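Local coordinates for protein peptidoglycan hydrolase FlgJ (Sphingomonas sp. A1, PDB 2ZYC) that probably hydrolyses glycosidic bonds of the peptidoglycan layer so that the flagellar rod can be assembled across the periplasm, this chain being its C-terminal glycosidase domain, at residues F5-W10 / M154-S159; R85-D90 / F96-D101; A124-G129 / S135-L140. The protein carries 2 engineered substitutions. All coordinates share one frame; numbering follows the deposited sequence. Where two conformers were deposited one is given.

Interaction 1 (F5-W10 / M154-S159)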
ATOM      1  N   PHE A   5      -1.202  12.016   4.955  1.00 14.41           N
ATOM      2  CA  PHE A   5      -0.918  10.748   4.263  1.00 14.44           C
ATOM      3  C   PHE A   5      -2.206  10.098   3.768  1.00 14.07           C
ATOM      4  O   PHE A   5      -2.319   9.745   2.587  1.00 14.17           O
ATOM      5  CB  PHE A   5      -0.160   9.777   5.165  1.00 14.92           C
ATOM      6  CG  PHE A   5       0.150   8.465   4.501  1.00 15.15           C
ATOM      7  CD1 PHE A   5       1.191   8.366   3.583  1.00 15.84           C
ATOM      8  CD2 PHE A   5      -0.614   7.340   4.776  1.00 15.10           C
ATOM      9  CE1 PHE A   5       1.482   7.143   2.955  1.00 16.22           C
ATOM     10  CE2 PHE A   5      -0.334   6.120   4.159  1.00 15.93           C
ATOM     11  CZ  PHE A   5       0.721   6.028   3.248  1.00 16.00           C
ATOM     12  N   VAL A   6      -3.168   9.953   4.679  1.00 13.59           N
ATOM     13  CA  VAL A   6      -4.506   9.431   4.369  1.00 13.25           C
ATOM     14  C   VAL A   6      -5.210  10.282   3.300  1.00 13.27           C
ATOM     15  O   VAL A   6      -5.709   9.743   2.312  1.00 12.82           O
ATOM     16  CB  VAL A   6      -5.368   9.326   5.652  1.00 12.61           C
ATOM     17  CG1 VAL A   6      -6.815   8.981   5.314  1.00 13.32           C
ATOM     18  CG2 VAL A   6      -4.778   8.286   6.602  1.00 13.09           C
ATOM     19  N   ASP A   7      -5.233  11.603   3.494  1.00 13.53           N
ATOM     20  CA  ASP A   7      -5.868  12.518   2.541  1.00 14.91           C
ATOM     21  C   ASP A   7      -5.278  12.374   1.136  1.00 14.84           C
ATOM     22  O   ASP A   7      -6.012  12.369   0.143  1.00 16.21           O
ATOM     23  CB  ASP A   7      -5.736  13.981   2.997  1.00 14.75           C
ATOM     24  CG  ASP A   7      -6.479  14.280   4.301  1.00 18.14           C
ATOM     25  OD1 ASP A   7      -7.347  13.481   4.723  1.00 15.81           O
ATOM     26  OD2 ASP A   7      -6.162  15.315   4.933  1.00 20.61           O
ATOM     27  N   ALA A   8      -3.955  12.244   1.070  1.00 15.24           N
ATOM     28  CA  ALA A   8      -3.210  12.136  -0.186  1.00 15.53           C
ATOM     29  C   ALA A   8      -3.431  10.799  -0.891  1.00 15.54           C
ATOM     30  O   ALA A   8      -3.607  10.742  -2.107  1.00 15.86           O
ATOM     31  CB  ALA A   8      -1.723  12.341   0.081  1.00 16.23           C
ATOM     32  N   THR A   9      -3.430   9.720  -0.126  1.00 14.45           N
ATOM     33  CA  THR A   9      -3.494   8.391  -0.715  1.00 14.35           C
ATOM     34  C   THR A   9      -4.922   7.971  -1.061  1.00 13.68           C
ATOM     35  O   THR A   9      -5.118   7.158  -1.956  1.00 13.15           O
ATOM     36  CB  THR A   9      -2.841   7.335   0.198  1.00 14.35           C
ATOM     37  OG1 THR A   9      -3.494   7.331   1.468  1.00 15.40           O
ATOM     38  CG2 THR A   9      -1.364   7.644   0.392  1.00 14.62           C
ATOM     39  N   TRP A  10      -5.909   8.534  -0.360  1.00 13.42           N
ATOM     40  CA  TRP A  10      -7.294   8.101  -0.536  1.00 13.23           C
ATOM     41  C   TRP A  10      -7.778   7.994  -2.013  1.00 13.11           C
ATOM     42  O   TRP A  10      -8.251   6.926  -2.408  1.00 13.37           O
ATOM     43  CB  TRP A  10      -8.293   8.932   0.299  1.00 13.60           C
ATOM     44  CG  TRP A  10      -9.702   8.543  -0.057  1.00 13.67           C
ATOM     45  CD1 TRP A  10     -10.512   9.144  -0.983  1.00 14.05           C
ATOM     46  CD2 TRP A  10     -10.429   7.410   0.443  1.00 14.35           C
ATOM     47  NE1 TRP A  10     -11.707   8.473  -1.069  1.00 13.08           N
ATOM     48  CE2 TRP A  10     -11.687   7.406  -0.203  1.00 13.81           C
ATOM     49  CE3 TRP A  10     -10.147   6.407   1.395  1.00 13.30           C
ATOM     50  CZ2 TRP A  10     -12.667   6.434   0.066  1.00 14.44           C
ATOM     51  CZ3 TRP A  10     -11.114   5.444   1.660  1.00 13.90           C
ATOM     52  CH2 TRP A  10     -12.366   5.463   0.993  1.00 14.65           C
ATOM     53  N   MET A 154     -12.687   9.188   8.491  1.00 13.11           N
ATOM     54  CA  MET A 154     -13.794  10.099   8.793  0.50 14.11           C
ATOM     55  C   MET A 154     -13.360  11.555   8.644  1.00 13.53           C
ATOM     56  O   MET A 154     -14.036  12.360   7.996  1.00 13.68           O
ATOM     57  CB  MET A 154     -14.310   9.854  10.209  0.50 13.76           C
ATOM     58  CG  MET A 154     -15.048   8.542  10.378  0.50 14.93           C
ATOM     59  SD  MET A 154     -15.424   8.230  12.106  0.50 17.31           S
ATOM     60  CE  MET A 154     -16.352   9.701  12.554  0.50 17.42           C
ATOM     61  N   ALA A 155     -12.212  11.886   9.240  1.00 13.29           N
ATOM     62  CA  ALA A 155     -11.656  13.235   9.143  1.00 12.65           C
ATOM     63  C   ALA A 155     -11.385  13.645   7.702  1.00 12.39           C
ATOM     64  O   ALA A 155     -11.516  14.815   7.367  1.00 12.08           O
ATOM     65  CB  ALA A 155     -10.375  13.361   9.975  1.00 13.30           C
ATOM     66  N   SER A 156     -11.041  12.679   6.850  1.00 11.50           N
ATOM     67  CA  SER A 156     -10.697  12.949   5.456  0.50 11.95           C
ATOM     68  C   SER A 156     -11.917  13.314   4.601  1.00 11.62           C
ATOM     69  O   SER A 156     -11.802  14.053   3.624  1.00 11.52           O
ATOM     70  CB  SER A 156      -9.980  11.733   4.856  0.50 12.07           C
ATOM     71  OG  SER A 156      -9.561  11.981   3.530  0.50 13.26           O
ATOM     72  N   ALA A 157     -13.082  12.788   4.974  1.00 11.92           N
ATOM     73  CA  ALA A 157     -14.310  12.951   4.172  1.00 12.34           C
ATOM     74  C   ALA A 157     -14.844  14.383   4.128  1.00 12.89           C
ATOM     75  O   ALA A 157     -14.773  15.110   5.120  1.00 13.09           O
ATOM     76  CB  ALA A 157     -15.403  11.995   4.663  1.00 12.46           C
ATOM     77  N   ALA A 158     -15.389  14.778   2.977  1.00 12.25           N
ATOM     78  CA  ALA A 158     -15.964  16.122   2.809  1.00 12.27           C
ATOM     79  C   ALA A 158     -17.283  16.282   3.563  1.00 12.31           C
ATOM     80  O   ALA A 158     -17.683  17.402   3.882  1.00 11.90           O
ATOM     81  CB  ALA A 158     -16.160  16.449   1.321  1.00 12.72           C
ATOM     82  N   SER A 159     -17.950  15.159   3.825  1.00 12.64           N
ATOM     83  CA  SER A 159     -19.262  15.165   4.479  1.00 13.62           C
ATOM     84  C   SER A 159     -19.303  14.302   5.741  1.00 14.40           C
ATOM     85  O   SER A 159     -18.447  13.430   5.944  1.00 13.17           O
ATOM     86  CB  SER A 159     -20.343  14.685   3.506  1.00 13.92           C
ATOM     87  OG  SER A 159     -20.205  13.299   3.263  1.00 13.59           O
TER
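S156, in the last turn of helix 147-156, meets D7, near the start of helix 3-20, through a side-chain hydrogen bond. From its CA, S156 sends CB toward the other helix, where CB comes to 3.2 Å from OD1 of D7 and 4.2 Å from CG1 of V6. One bond further, OG turns anti to the backbone N (chi1 -177°), which carries it to D7, and it donates to D7 OD1 at 2.9 Å. This is one of two serine conformers, so the bond may not always be formed. It arrives on the anti side of the carboxylate, 28° out of its plane. Serine suits the place because its short side chain lets the backbones come close, with the CA atoms of D7 and S156 5.7 Å apart, while still offering a donor. D7 OD1 has a second partner in Q3 NE2, one helical turn back. V6 faces the more buried side and also packs on R152 and L153, giving the polar pair an apolar flank. With two neutral donors, S156 OG and Q3 NE2, on one oxygen of a solvent-exposed carboxylate, the chemistry implies a modest surface link between the two helices.

Interaction 2 (R85-D90 / F96-D101)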
ATOM      1  N   ARG A  85      17.182  -3.300  -4.299  1.00 18.76           N
ATOM      2  CA  ARG A  85      16.788  -2.443  -5.407  1.00 17.76           C
ATOM      3  C   ARG A  85      15.274  -2.312  -5.427  1.00 16.67           C
ATOM      4  O   ARG A  85      14.551  -3.312  -5.525  1.00 15.41           O
ATOM      5  CB  ARG A  85      17.311  -2.988  -6.738  1.00 18.08           C
ATOM      6  CG  ARG A  85      18.828  -2.843  -6.864  1.00 19.58           C
ATOM      7  CD  ARG A  85      19.392  -3.642  -8.020  1.00 19.90           C
ATOM      8  NE  ARG A  85      18.739  -3.332  -9.285  1.00 22.90           N
ATOM      9  CZ  ARG A  85      19.073  -2.333 -10.094  1.00 24.58           C
ATOM     10  NH1 ARG A  85      20.071  -1.513  -9.781  1.00 26.43           N
ATOM     11  NH2 ARG A  85      18.398  -2.158 -11.225  1.00 25.59           N
ATOM     12  N   PHE A  86      14.815  -1.071  -5.305  1.00 15.43           N
ATOM     13  CA  PHE A  86      13.391  -0.759  -5.249  1.00 14.55           C
ATOM     14  C   PHE A  86      12.941   0.051  -6.450  1.00 14.09           C
ATOM     15  O   PHE A  86      13.704   0.837  -7.012  1.00 13.65           O
ATOM     16  CB  PHE A  86      13.077   0.029  -3.972  1.00 14.74           C
ATOM     17  CG  PHE A  86      13.228  -0.768  -2.721  1.00 14.65           C
ATOM     18  CD1 PHE A  86      12.196  -1.602  -2.288  1.00 15.65           C
ATOM     19  CD2 PHE A  86      14.400  -0.693  -1.970  1.00 14.65           C
ATOM     20  CE1 PHE A  86      12.329  -2.358  -1.112  1.00 16.26           C
ATOM     21  CE2 PHE A  86      14.547  -1.436  -0.804  1.00 15.45           C
ATOM     22  CZ  PHE A  86      13.507  -2.276  -0.370  1.00 16.40           C
ATOM     23  N   ARG A  87      11.682  -0.128  -6.830  1.00 12.94           N
ATOM     24  CA  ARG A  87      11.086   0.699  -7.871  1.00 13.09           C
ATOM     25  C   ARG A  87      10.965   2.142  -7.383  1.00 13.31           C
ATOM     26  O   ARG A  87      10.798   2.383  -6.187  1.00 12.60           O
ATOM     27  CB  ARG A  87       9.713   0.153  -8.254  1.00 12.61           C
ATOM     28  CG  ARG A  87       9.759  -1.309  -8.690  1.00 12.45           C
ATOM     29  CD  ARG A  87       8.400  -1.794  -9.191  1.00 11.46           C
ATOM     30  NE  ARG A  87       8.437  -3.224  -9.507  1.00 11.27           N
ATOM     31  CZ  ARG A  87       7.464  -3.888 -10.124  1.00 12.41           C
ATOM     32  NH1 ARG A  87       6.370  -3.261 -10.512  1.00 11.56           N
ATOM     33  NH2 ARG A  87       7.587  -5.191 -10.357  1.00 11.75           N
ATOM     34  N   ALA A  88      11.083   3.087  -8.306  1.00 13.99           N
ATOM     35  CA  ALA A  88      10.810   4.496  -8.002  1.00 14.53           C
ATOM     36  C   ALA A  88       9.880   5.083  -9.048  1.00 15.31           C
ATOM     37  O   ALA A  88       9.910   4.687 -10.226  1.00 15.63           O
ATOM     38  CB  ALA A  88      12.107   5.302  -7.909  1.00 14.92           C
ATOM     39  N   TYR A  89       9.058   6.035  -8.614  1.00 15.42           N
ATOM     40  CA  TYR A  89       7.983   6.562  -9.441  1.00 16.45           C
ATOM     41  C   TYR A  89       8.034   8.087  -9.446  1.00 17.89           C
ATOM     42  O   TYR A  89       8.805   8.679  -8.698  1.00 18.01           O
ATOM     43  CB  TYR A  89       6.633   6.102  -8.892  1.00 15.61           C
ATOM     44  CG  TYR A  89       6.507   4.605  -8.713  1.00 15.00           C
ATOM     45  CD1 TYR A  89       6.248   3.774  -9.806  1.00 14.67           C
ATOM     46  CD2 TYR A  89       6.652   4.024  -7.450  1.00 15.24           C
ATOM     47  CE1 TYR A  89       6.114   2.384  -9.641  1.00 14.30           C
ATOM     48  CE2 TYR A  89       6.526   2.645  -7.268  1.00 14.02           C
ATOM     49  CZ  TYR A  89       6.258   1.835  -8.371  1.00 12.88           C
ATOM     50  OH  TYR A  89       6.135   0.480  -8.179  1.00 13.89           O
ATOM     51  N   ASP A  90       7.195   8.704 -10.277  1.00 19.58           N
ATOM     52  CA  ASP A  90       7.103  10.164 -10.360  1.00 21.22           C
ATOM     53  C   ASP A  90       6.028  10.750  -9.437  1.00 21.38           C
ATOM     54  O   ASP A  90       5.969  11.971  -9.264  1.00 21.75           O
ATOM     55  CB  ASP A  90       6.824  10.614 -11.798  1.00 22.15           C
ATOM     56  CG  ASP A  90       7.804  10.038 -12.807  1.00 25.15           C
ATOM     57  OD1 ASP A  90       9.024   9.984 -12.524  1.00 28.54           O
ATOM     58  OD2 ASP A  90       7.343   9.651 -13.901  1.00 29.22           O
ATOM     59  N   PHE A  96       0.558   3.780  -7.243  1.00 15.30           N
ATOM     60  CA  PHE A  96      -0.701   3.046  -7.123  1.00 15.62           C
ATOM     61  C   PHE A  96      -1.088   2.336  -8.420  1.00 15.59           C
ATOM     62  O   PHE A  96      -1.602   1.218  -8.384  1.00 15.95           O
ATOM     63  CB  PHE A  96      -1.837   3.972  -6.651  1.00 15.60           C
ATOM     64  CG  PHE A  96      -1.941   4.076  -5.161  1.00 15.46           C
ATOM     65  CD1 PHE A  96      -2.691   3.150  -4.441  1.00 16.52           C
ATOM     66  CD2 PHE A  96      -1.278   5.084  -4.473  1.00 15.60           C
ATOM     67  CE1 PHE A  96      -2.795   3.239  -3.052  1.00 16.13           C
ATOM     68  CE2 PHE A  96      -1.381   5.184  -3.089  1.00 15.96           C
ATOM     69  CZ  PHE A  96      -2.132   4.255  -2.380  1.00 15.98           C
ATOM     70  N   GLN A  97      -0.843   2.976  -9.561  1.00 15.63           N
ATOM     71  CA  GLN A  97      -1.128   2.377 -10.871  0.50 15.63           C
ATOM     72  C   GLN A  97      -0.288   1.113 -11.071  1.00 15.25           C
ATOM     73  O   GLN A  97      -0.780   0.091 -11.549  1.00 15.09           O
ATOM     74  CB  GLN A  97      -0.872   3.382 -12.008  0.50 15.69           C
ATOM     75  CG  GLN A  97      -1.891   4.533 -12.076  0.50 16.30           C
ATOM     76  CD  GLN A  97      -1.541   5.626 -13.086  0.50 16.50           C
ATOM     77  OE1 GLN A  97      -0.402   5.742 -13.544  0.50 18.43           O
ATOM     78  NE2 GLN A  97      -2.530   6.448 -13.421  0.50 18.16           N
ATOM     79  N   ASP A  98       0.990   1.197 -10.701  1.00 15.09           N
ATOM     80  CA  ASP A  98       1.900   0.050 -10.830  1.00 14.53           C
ATOM     81  C   ASP A  98       1.483  -1.091  -9.894  1.00 14.48           C
ATOM     82  O   ASP A  98       1.526  -2.263 -10.275  1.00 14.23           O
ATOM     83  CB  ASP A  98       3.352   0.469 -10.589  1.00 14.89           C
ATOM     84  CG  ASP A  98       4.345  -0.627 -10.958  1.00 14.03           C
ATOM     85  OD1 ASP A  98       4.170  -1.277 -12.019  1.00 13.46           O
ATOM     86  OD2 ASP A  98       5.295  -0.837 -10.176  1.00 14.52           O
ATOM     87  N   TYR A  99       1.059  -0.740  -8.680  1.00 14.23           N
ATOM     88  CA  TYR A  99       0.528  -1.701  -7.709  0.50 14.93           C
ATOM     89  C   TYR A  99      -0.725  -2.378  -8.267  1.00 14.37           C
ATOM     90  O   TYR A  99      -0.890  -3.601  -8.188  1.00 14.76           O
ATOM     91  CB  TYR A  99       0.182  -0.985  -6.394  0.50 15.30           C
ATOM     92  CG  TYR A  99      -0.510  -1.857  -5.367  0.50 16.33           C
ATOM     93  CD1 TYR A  99       0.228  -2.566  -4.423  0.50 17.37           C
ATOM     94  CD2 TYR A  99      -1.902  -1.975  -5.341  0.50 16.97           C
ATOM     95  CE1 TYR A  99      -0.394  -3.370  -3.475  0.50 17.31           C
ATOM     96  CE2 TYR A  99      -2.535  -2.788  -4.395  0.50 17.57           C
ATOM     97  CZ  TYR A  99      -1.771  -3.476  -3.468  0.50 17.15           C
ATOM     98  OH  TYR A  99      -2.373  -4.280  -2.530  0.50 17.82           O
ATOM     99  N   ALA A 100      -1.613  -1.567  -8.833  1.00 14.55           N
ATOM    100  CA  ALA A 100      -2.871  -2.066  -9.415  1.00 14.69           C
ATOM    101  C   ALA A 100      -2.610  -3.055 -10.554  1.00 15.00           C
ATOM    102  O   ALA A 100      -3.304  -4.058 -10.691  1.00 14.66           O
ATOM    103  CB  ALA A 100      -3.717  -0.918  -9.910  1.00 14.84           C
ATOM    104  N   ASP A 101      -1.608  -2.750 -11.372  1.00 14.99           N
ATOM    105  CA  ASP A 101      -1.195  -3.633 -12.464  1.00 15.10           C
ATOM    106  C   ASP A 101      -0.705  -4.977 -11.915  1.00 14.70           C
ATOM    107  O   ASP A 101      -1.149  -6.040 -12.357  1.00 14.03           O
ATOM    108  CB  ASP A 101      -0.107  -2.940 -13.298  1.00 15.53           C
ATOM    109  CG  ASP A 101       0.372  -3.787 -14.478  1.00 18.18           C
ATOM    110  OD1 ASP A 101      -0.456  -4.486 -15.120  1.00 18.19           O
ATOM    111  OD2 ASP A 101       1.589  -3.749 -14.764  1.00 19.64           O
TER
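D98 OD2 receives two donors from segment 85-90: R87 NH1 at 2.7 Å, in a salt bridge, and Y89 OH at 2.5 Å. The arginine comes on the syn side of the carboxylate, 18° out of its plane, and its N-H...O angle of 152° makes the bond moderately straight; OD2 lies almost in the guanidinium plane. The tyrosine hydroxyl takes the anti lone pair of the same oxygen, so the two donors converge from different sides. Charge pairing with R87 and the hydroxyl of Y89 would both probably favour the ionised carboxylate.

D98 reaches both because its CG stands anti to the backbone N (chi1 -170°), which brings the carboxylate to R87 and Y89. R87 is extended from CG to NE and crosses D98 at about a right angle; its NE is spoken for by the carbonyl O of K57, which helps to fix the guanidinium's rotation. Arginine suits this place because it can serve both acceptors at once.

Packing follows outward. Y89 presents its ring edge, with CE1 3.5 Å from CB of D98, and the Y89 side chain also touches Q94 and A95. W62 touches both R87 and D98, covering the ion pair from a loop. With D98 cut back to an alanine, the R87 guanidinium is likely to lose its charge partner and the hydroxyl of the buried Y89 its acceptor.

Elsewhere on the helix, F96 meets F54 edge-to-face and Y99 stacks on it. The arrangement ties the second strand of a two-stranded antiparallel hairpin to the helix that follows it, within the lysozyme-like glucosaminidase domain of family 73, where a small sheet packs beside a mainly helical body.

Interaction 3 (A124-G129 / S135-L140)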
ATOM      1  N   ALA A 124      -4.632 -13.166   1.236  1.00 14.03           N
ATOM      2  CA  ALA A 124      -4.540 -13.275  -0.232  1.00 14.11           C
ATOM      3  C   ALA A 124      -3.248 -12.654  -0.774  1.00 14.25           C
ATOM      4  O   ALA A 124      -2.626 -13.203  -1.686  1.00 14.14           O
ATOM      5  CB  ALA A 124      -5.769 -12.661  -0.911  1.00 14.01           C
ATOM      6  N   LEU A 125      -2.843 -11.524  -0.197  1.00 14.24           N
ATOM      7  CA  LEU A 125      -1.571 -10.895  -0.558  1.00 14.63           C
ATOM      8  C   LEU A 125      -0.398 -11.782  -0.153  1.00 15.69           C
ATOM      9  O   LEU A 125       0.544 -11.961  -0.924  1.00 15.85           O
ATOM     10  CB  LEU A 125      -1.426  -9.539   0.132  1.00 14.27           C
ATOM     11  CG  LEU A 125      -2.300  -8.402  -0.394  1.00 13.87           C
ATOM     12  CD1 LEU A 125      -2.195  -7.238   0.585  1.00 14.44           C
ATOM     13  CD2 LEU A 125      -1.871  -7.993  -1.805  1.00 13.50           C
ATOM     14  N   GLN A 126      -0.463 -12.326   1.060  1.00 16.49           N
ATOM     15  CA  GLN A 126       0.591 -13.200   1.556  0.50 17.58           C
ATOM     16  C   GLN A 126       0.742 -14.456   0.695  1.00 17.79           C
ATOM     17  O   GLN A 126       1.864 -14.882   0.401  1.00 17.75           O
ATOM     18  CB  GLN A 126       0.342 -13.557   3.016  0.50 17.91           C
ATOM     19  CG  GLN A 126       1.598 -13.960   3.762  0.50 19.51           C
ATOM     20  CD  GLN A 126       1.427 -13.875   5.260  0.50 21.51           C
ATOM     21  OE1 GLN A 126       0.573 -13.141   5.757  0.50 22.39           O
ATOM     22  NE2 GLN A 126       2.243 -14.627   5.994  0.50 22.42           N
ATOM     23  N   GLU A 127      -0.384 -15.040   0.281  1.00 18.58           N
ATOM     24  CA  GLU A 127      -0.360 -16.201  -0.628  1.00 19.55           C
ATOM     25  C   GLU A 127       0.312 -15.863  -1.960  1.00 19.45           C
ATOM     26  O   GLU A 127       1.030 -16.687  -2.543  1.00 20.70           O
ATOM     27  CB  GLU A 127      -1.778 -16.739  -0.874  1.00 19.36           C
ATOM     28  CG  GLU A 127      -1.858 -17.850  -1.937  1.00 21.17           C
ATOM     29  CD  GLU A 127      -3.284 -18.285  -2.241  1.00 21.13           C
ATOM     30  OE1 GLU A 127      -4.104 -18.379  -1.302  1.00 22.60           O
ATOM     31  OE2 GLU A 127      -3.582 -18.553  -3.428  1.00 24.68           O
ATOM     32  N   GLY A 128       0.066 -14.654  -2.446  1.00 18.80           N
ATOM     33  CA  GLY A 128       0.690 -14.167  -3.660  1.00 18.48           C
ATOM     34  C   GLY A 128       2.177 -13.896  -3.516  1.00 18.18           C
ATOM     35  O   GLY A 128       2.849 -13.667  -4.511  1.00 19.04           O
ATOM     36  N   GLY A 129       2.682 -13.919  -2.281  1.00 17.06           N
ATOM     37  CA  GLY A 129       4.089 -13.631  -2.002  1.00 16.62           C
ATOM     38  C   GLY A 129       4.413 -12.157  -1.831  1.00 15.83           C
ATOM     39  O   GLY A 129       5.559 -11.731  -2.039  1.00 15.97           O
ATOM     40  N   SER A 135       3.093 -13.247  10.562  1.00 21.02           N
ATOM     41  CA  SER A 135       2.166 -12.349  11.252  0.50 20.51           C
ATOM     42  C   SER A 135       1.652 -11.209  10.366  1.00 20.16           C
ATOM     43  O   SER A 135       0.904 -10.341  10.834  1.00 19.38           O
ATOM     44  CB  SER A 135       2.799 -11.795  12.534  0.50 20.83           C
ATOM     45  OG  SER A 135       2.925 -12.808  13.520  0.50 21.06           O
ATOM     46  N   TYR A 136       2.033 -11.217   9.085  1.00 19.58           N
ATOM     47  CA  TYR A 136       1.635 -10.127   8.176  1.00 19.22           C
ATOM     48  C   TYR A 136       0.130  -9.884   8.131  1.00 18.77           C
ATOM     49  O   TYR A 136      -0.316  -8.735   8.237  1.00 18.17           O
ATOM     50  CB  TYR A 136       2.190 -10.297   6.747  1.00 19.44           C
ATOM     51  CG  TYR A 136       1.957  -9.052   5.903  1.00 19.64           C
ATOM     52  CD1 TYR A 136       2.751  -7.916   6.074  1.00 19.08           C
ATOM     53  CD2 TYR A 136       0.924  -9.002   4.967  1.00 19.71           C
ATOM     54  CE1 TYR A 136       2.533  -6.762   5.323  1.00 20.62           C
ATOM     55  CE2 TYR A 136       0.696  -7.851   4.208  1.00 20.03           C
ATOM     56  CZ  TYR A 136       1.509  -6.741   4.391  1.00 20.30           C
ATOM     57  OH  TYR A 136       1.302  -5.594   3.654  1.00 21.27           O
ATOM     58  N   ALA A 137      -0.647 -10.957   7.987  1.00 18.55           N
ATOM     59  CA  ALA A 137      -2.098 -10.843   7.901  1.00 18.29           C
ATOM     60  C   ALA A 137      -2.701 -10.246   9.172  1.00 18.18           C
ATOM     61  O   ALA A 137      -3.568  -9.379   9.103  1.00 17.31           O
ATOM     62  CB  ALA A 137      -2.740 -12.197   7.565  1.00 18.91           C
ATOM     63  N   ASP A 138      -2.209 -10.693  10.326  1.00 17.83           N
ATOM     64  CA  ASP A 138      -2.666 -10.175  11.611  1.00 18.06           C
ATOM     65  C   ASP A 138      -2.346  -8.689  11.757  1.00 17.68           C
ATOM     66  O   ASP A 138      -3.194  -7.906  12.184  1.00 17.78           O
ATOM     67  CB  ASP A 138      -2.030 -10.950  12.768  1.00 18.06           C
ATOM     68  CG  ASP A 138      -2.659 -12.318  12.984  1.00 20.66           C
ATOM     69  OD1 ASP A 138      -3.720 -12.616  12.389  1.00 21.84           O
ATOM     70  OD2 ASP A 138      -2.075 -13.101  13.766  1.00 22.43           O
ATOM     71  N   LYS A 139      -1.119  -8.317  11.401  1.00 17.23           N
ATOM     72  CA  LYS A 139      -0.669  -6.925  11.521  1.00 17.02           C
ATOM     73  C   LYS A 139      -1.431  -5.995  10.575  1.00 16.48           C
ATOM     74  O   LYS A 139      -1.859  -4.908  10.983  1.00 15.86           O
ATOM     75  CB  LYS A 139       0.834  -6.827  11.291  1.00 17.46           C
ATOM     76  CG  LYS A 139       1.650  -7.451  12.412  1.00 19.08           C
ATOM     77  CD  LYS A 139       3.109  -7.505  12.032  1.00 21.44           C
ATOM     78  CE  LYS A 139       3.915  -8.275  13.063  1.00 23.39           C
ATOM     79  NZ  LYS A 139       5.256  -8.608  12.518  1.00 23.76           N
ATOM     80  N   LEU A 140      -1.630  -6.426   9.329  1.00 15.53           N
ATOM     81  CA  LEU A 140      -2.375  -5.608   8.371  1.00 14.82           C
ATOM     82  C   LEU A 140      -3.856  -5.514   8.708  1.00 14.75           C
ATOM     83  O   LEU A 140      -4.456  -4.436   8.623  1.00 14.36           O
ATOM     84  CB  LEU A 140      -2.167  -6.106   6.928  1.00 14.79           C
ATOM     85  CG  LEU A 140      -2.875  -5.326   5.810  1.00 14.44           C
ATOM     86  CD1 LEU A 140      -2.582  -3.822   5.876  1.00 14.85           C
ATOM     87  CD2 LEU A 140      -2.484  -5.890   4.452  1.00 14.35           C
TER
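Between segments 124-129 and 135-140 the backbones come nearest at Q126 and A137, their CA atoms 7.3 Å apart, in a helix-loop-helix unit of the lysozyme-like domain. Helix 118-127 finishes in a Schellman motif: G129 takes positive phi (86°), a conformation that glycine adopts without a side chain pressing on the preceding carbonyl, and the chain then turns toward helix 136-145.

On the more exposed side, Q126 spans the gap. Its chain is extended beyond CG and, in one of two conformers, brings OE1 to the first turn of the second helix, where it tentatively accepts a weak hydrogen bond from A137 N at 3.4 Å, with an N-H...O angle of only 127°. Glutamine is long enough for this reach, and its acceptor oxygen meets an amide in the first turn, where backbone N-H groups lack the usual helical acceptors. The same OE1 lies 3.4 Å from CB of Y136, and the amide stands nearly perpendicular to the tyrosine ring. A137, being small, lets the oxygen in; its CB also packs on A122 and R123.

Y136, with CG anti to its backbone N (chi1 -171°), heads into the interior, where its hydroxyl is bonded to E34 of helix 24-35. Toward the core the contact becomes apolar: L125 and L140, both also against Q30, cross at about a right angle and meet methyl to methyl, CD1 of L125 lying 4.1 Å from CD2 of L140.

How the interactions relate
Along the chain, interaction 2 closes before interaction 3 opens, and both fall within the span that interaction 1 closes between helices 3-20 and 147-156. The centres of interactions 2 and 3 are about 19 Å apart, those of 1 and 2 about 22 Å and those of 1 and 3, on opposite sides of the chain's centre, about 25 Å. F96 CZ packs 4.1 Å from T9 CB of interaction 1, and Y99 OH lies 3.8 Å from L125 CD2 of interaction 3. Helix 92-105 thus sits between the other two contacts, so the sheet, the N-terminal helix and helix 118-127 form one continuous body of the glucosaminidase domain, whose ends interaction 1 brings together.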